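Local structure of lactaldehyde dehydrogenase (Methanocaldococcus jannaschii, 3PQA) at residues B[314-327]-B[344-356]. The protein oxidises lactaldehyde to lactate with NAD as the preferred cofactor, a step in coenzyme F420 biosynthesis. Sequence-based numbering, arbitrary orientation.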
# COMPACT_ATOMS: atom_id res chain seq x y z
N VAL B 314 -21.39 7.65 36.10
CA VAL B 314 -21.59 8.96 35.47
C VAL B 314 -21.19 10.09 36.41
O VAL B 314 -21.78 10.25 37.49
CB VAL B 314 -23.08 9.16 35.05
CG1 VAL B 314 -23.28 10.52 34.36
CG2 VAL B 314 -23.55 8.03 34.16
N GLY B 315 -20.18 10.87 36.00
CA GLY B 315 -19.77 12.06 36.75
C GLY B 315 -20.44 13.32 36.24
O GLY B 315 -21.39 13.26 35.44
N PRO B 316 -19.95 14.49 36.69
CA PRO B 316 -20.57 15.75 36.30
C PRO B 316 -20.22 16.18 34.87
O PRO B 316 -19.25 15.68 34.28
CB PRO B 316 -19.96 16.74 37.28
CG PRO B 316 -18.56 16.19 37.48
CD PRO B 316 -18.74 14.70 37.51
N LEU B 317 -21.01 17.11 34.34
CA LEU B 317 -20.63 17.86 33.14
C LEU B 317 -19.49 18.82 33.48
O LEU B 317 -19.22 19.09 34.66
CB LEU B 317 -21.83 18.60 32.56
CG LEU B 317 -23.02 17.72 32.14
CD1 LEU B 317 -24.14 18.58 31.58
CD2 LEU B 317 -22.57 16.68 31.11
N ILE B 318 -18.82 19.34 32.45
CA ILE B 318 -17.56 20.05 32.66
C ILE B 318 -17.72 21.40 33.36
O ILE B 318 -16.74 21.93 33.90
CB ILE B 318 -16.79 20.23 31.33
CG1 ILE B 318 -15.31 20.57 31.61
CG2 ILE B 318 -17.48 21.29 30.47
CD1 ILE B 318 -14.53 19.50 32.41
N SER B 319 -18.93 21.96 33.34
CA SER B 319 -19.19 23.25 33.98
C SER B 319 -20.66 23.38 34.34
O SER B 319 -21.52 22.75 33.72
CB SER B 319 -18.79 24.40 33.05
OG SER B 319 -19.73 24.57 32.00
N VAL B 320 -20.94 24.22 35.35
CA VAL B 320 -22.31 24.56 35.71
C VAL B 320 -22.99 25.28 34.55
O VAL B 320 -24.15 25.00 34.25
CB VAL B 320 -22.36 25.44 36.99
CG1 VAL B 320 -23.80 25.66 37.43
CG2 VAL B 320 -21.58 24.78 38.10
N GLU B 321 -22.26 26.20 33.91
CA GLU B 321 -22.73 26.95 32.73
C GLU B 321 -23.30 26.01 31.67
O GLU B 321 -24.40 26.22 31.15
CB GLU B 321 -21.59 27.78 32.12
CG GLU B 321 -22.07 28.96 31.27
CD GLU B 321 -21.05 29.49 30.26
OE1 GLU B 321 -19.83 29.55 30.55
OE2 GLU B 321 -21.47 29.87 29.15
N HIS B 322 -22.55 24.96 31.34
CA HIS B 322 -23.00 24.02 30.34
C HIS B 322 -24.23 23.26 30.82
O HIS B 322 -25.19 23.12 30.08
CB HIS B 322 -21.88 23.06 29.95
CG HIS B 322 -22.26 22.17 28.81
ND1 HIS B 322 -22.67 22.67 27.60
CD2 HIS B 322 -22.35 20.82 28.72
CE1 HIS B 322 -23.00 21.67 26.81
NE2 HIS B 322 -22.80 20.54 27.46
N ALA B 323 -24.20 22.80 32.06
CA ALA B 323 -25.32 22.07 32.65
C ALA B 323 -26.62 22.89 32.62
O ALA B 323 -27.69 22.35 32.34
CB ALA B 323 -24.97 21.65 34.06
N GLU B 324 -26.51 24.19 32.89
CA GLU B 324 -27.66 25.10 32.89
C GLU B 324 -28.20 25.25 31.48
O GLU B 324 -29.41 25.24 31.27
CB GLU B 324 -27.27 26.47 33.46
CG GLU B 324 -26.95 26.45 34.95
CD GLU B 324 -26.37 27.76 35.49
OE1 GLU B 324 -25.75 28.53 34.71
OE2 GLU B 324 -26.53 28.01 36.70
N TRP B 325 -27.30 25.37 30.51
CA TRP B 325 -27.70 25.42 29.12
C TRP B 325 -28.43 24.13 28.72
O TRP B 325 -29.47 24.19 28.09
CB TRP B 325 -26.49 25.68 28.22
CG TRP B 325 -26.80 25.64 26.77
CD1 TRP B 325 -27.34 26.65 26.02
CD2 TRP B 325 -26.60 24.53 25.88
NE1 TRP B 325 -27.49 26.23 24.71
CE2 TRP B 325 -27.04 24.94 24.60
CE3 TRP B 325 -26.08 23.24 26.04
CZ2 TRP B 325 -26.98 24.09 23.48
CZ3 TRP B 325 -26.02 22.40 24.92
CH2 TRP B 325 -26.47 22.83 23.66
N VAL B 326 -27.88 22.98 29.11
CA VAL B 326 -28.48 21.67 28.79
C VAL B 326 -29.90 21.57 29.36
O VAL B 326 -30.81 21.08 28.70
CB VAL B 326 -27.62 20.49 29.29
CG1 VAL B 326 -28.35 19.16 29.10
CG2 VAL B 326 -26.29 20.44 28.53
N GLU B 327 -30.05 22.06 30.59
CA GLU B 327 -31.34 22.13 31.27
C GLU B 327 -32.37 22.89 30.44
O GLU B 327 -33.51 22.44 30.30
CB GLU B 327 -31.14 22.81 32.62
CG GLU B 327 -32.36 22.90 33.52
CD GLU B 327 -31.98 23.37 34.92
OE1 GLU B 327 -31.42 24.48 35.06
OE2 GLU B 327 -32.24 22.61 35.87
N GLY B 344 -33.89 14.35 33.60
CA GLY B 344 -34.24 15.75 33.39
C GLY B 344 -33.98 16.58 34.63
O GLY B 344 -34.64 17.60 34.85
N LYS B 345 -33.02 16.13 35.43
CA LYS B 345 -32.67 16.74 36.72
C LYS B 345 -31.17 17.05 36.80
O LYS B 345 -30.35 16.35 36.18
CB LYS B 345 -33.12 15.85 37.89
CG LYS B 345 -33.07 14.35 37.59
CD LYS B 345 -33.93 13.54 38.55
CE LYS B 345 -33.07 12.62 39.41
NZ LYS B 345 -33.79 12.12 40.60
N ARG B 346 -30.84 18.09 37.56
CA ARG B 346 -29.50 18.66 37.63
C ARG B 346 -29.17 18.93 39.10
O ARG B 346 -30.03 19.35 39.87
CB ARG B 346 -29.48 19.97 36.83
CG ARG B 346 -28.14 20.61 36.65
CD ARG B 346 -28.19 21.80 35.69
NE ARG B 346 -28.93 22.96 36.18
CZ ARG B 346 -28.48 23.87 37.05
NH1 ARG B 346 -27.27 23.75 37.60
NH2 ARG B 346 -29.25 24.88 37.39
N ASP B 347 -27.92 18.69 39.49
CA ASP B 347 -27.43 19.10 40.80
C ASP B 347 -26.11 19.81 40.55
O ASP B 347 -25.07 19.16 40.41
CB ASP B 347 -27.21 17.89 41.70
CG ASP B 347 -26.74 18.26 43.09
OD1 ASP B 347 -26.56 19.47 43.39
OD2 ASP B 347 -26.55 17.33 43.90
N LYS B 348 -26.16 21.14 40.46
CA LYS B 348 -25.05 21.95 39.95
C LYS B 348 -24.66 21.43 38.55
O LYS B 348 -25.49 21.41 37.66
CB LYS B 348 -23.87 21.99 40.92
CG LYS B 348 -24.21 22.62 42.28
CD LYS B 348 -23.18 22.24 43.33
CE LYS B 348 -23.27 20.75 43.64
NZ LYS B 348 -22.18 20.29 44.54
N ALA B 349 -23.43 20.97 38.38
CA ALA B 349 -23.01 20.46 37.08
C ALA B 349 -23.32 18.97 36.88
O ALA B 349 -23.13 18.42 35.78
CB ALA B 349 -21.53 20.75 36.83
N LEU B 350 -23.77 18.30 37.95
CA LEU B 350 -24.10 16.88 37.88
C LEU B 350 -25.45 16.69 37.18
O LEU B 350 -26.51 16.98 37.74
CB LEU B 350 -24.06 16.23 39.27
CG LEU B 350 -24.10 14.70 39.33
CD1 LEU B 350 -22.89 14.07 38.63
CD2 LEU B 350 -24.18 14.21 40.78
N PHE B 351 -25.39 16.21 35.94
CA PHE B 351 -26.60 16.06 35.14
C PHE B 351 -26.98 14.59 35.04
O PHE B 351 -26.18 13.76 34.61
CB PHE B 351 -26.42 16.66 33.74
CG PHE B 351 -27.69 17.19 33.15
CD1 PHE B 351 -28.66 16.32 32.66
CD2 PHE B 351 -27.94 18.56 33.12
CE1 PHE B 351 -29.84 16.80 32.13
CE2 PHE B 351 -29.14 19.06 32.61
CZ PHE B 351 -30.09 18.17 32.10
N TYR B 352 -28.22 14.28 35.43
CA TYR B 352 -28.64 12.89 35.50
C TYR B 352 -29.02 12.33 34.13
O TYR B 352 -29.51 13.07 33.27
CB TYR B 352 -29.77 12.72 36.54
CG TYR B 352 -29.23 12.89 37.94
CD1 TYR B 352 -28.93 14.16 38.44
CD2 TYR B 352 -28.95 11.79 38.73
CE1 TYR B 352 -28.39 14.32 39.71
CE2 TYR B 352 -28.42 11.93 40.00
CZ TYR B 352 -28.13 13.20 40.48
OH TYR B 352 -27.60 13.36 41.75
N PRO B 353 -28.77 11.02 33.92
CA PRO B 353 -29.21 10.36 32.69
C PRO B 353 -30.66 10.74 32.35
O PRO B 353 -31.57 10.57 33.18
CB PRO B 353 -29.06 8.88 33.03
CG PRO B 353 -27.82 8.86 33.89
CD PRO B 353 -27.95 10.12 34.74
N THR B 354 -30.83 11.29 31.15
CA THR B 354 -32.10 11.88 30.71
C THR B 354 -32.51 11.27 29.37
O THR B 354 -31.70 11.18 28.44
CB THR B 354 -31.98 13.42 30.64
OG1 THR B 354 -31.77 13.93 31.96
CG2 THR B 354 -33.23 14.06 30.05
N ILE B 355 -33.75 10.81 29.28
CA ILE B 355 -34.24 10.14 28.10
C ILE B 355 -35.62 10.71 27.77
O ILE B 355 -36.45 10.85 28.66
CB ILE B 355 -34.36 8.62 28.35
CG1 ILE B 355 -33.01 8.04 28.79
CG2 ILE B 355 -34.90 7.89 27.10
CD1 ILE B 355 -33.07 6.60 29.23
N LEU B 356 -35.82 11.05 26.51
CA LEU B 356 -37.11 11.55 26.05
C LEU B 356 -37.52 10.83 24.78
O LEU B 356 -36.67 10.48 23.96
CB LEU B 356 -37.05 13.05 25.75
CG LEU B 356 -36.75 14.05 26.87
CD1 LEU B 356 -35.24 14.24 27.02
CD2 LEU B 356 -37.40 15.37 26.55
O HOH W 1 -23.60 14.69 34.40
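Arg346 reaches over to the start of helix 320-335, where Glu327, Ala323 and Glu324 receive it in turn. Its CB passes 3.9 Å from Glu327 OE2, and CD rests on the first turn, 3.4 Å from Ala323 O and close to Ala323 CB. There the chain bends (chi3 68°), bringing the guanidinium edge to Glu327 and one face under Glu324 CG. NE and NH2 both point at Glu327 OE1: the NH2 bond, 3.2 Å long, reaches the syn side, tilted 28° out of the carboxylate plane, while the NE bond is weak. At the far edge NH1 donates to Lys348 O at 2.9 Å, tying the arginine to its own hairpin. With alanine in this place the Glu327 carboxylate would probably lose its charge partner, and Lys348 O this donor.

That hairpin, strands 346-347 and 350-351 joined by a type II' turn, packs its turn against the helix start. It borders the mixed sheet of the aldehyde dehydrogenase catalytic domain, where strand 350-357 runs parallel to 373-379, away from the predicted active-site residues. Ala349 CB fits against Leu317 O and Ser319 O, and Leu317 N donates to Ala349 O from above the carbonyl plane.

Further along, a chi1 of 172° swings Val326 CG1 away from the backbone N and over one face of Phe351, a CH-pi contact 3.9 Å from the ring centroid; Leu317 CD1 touches Phe351 CB. A water donates to both Gly315 O and Phe351 O.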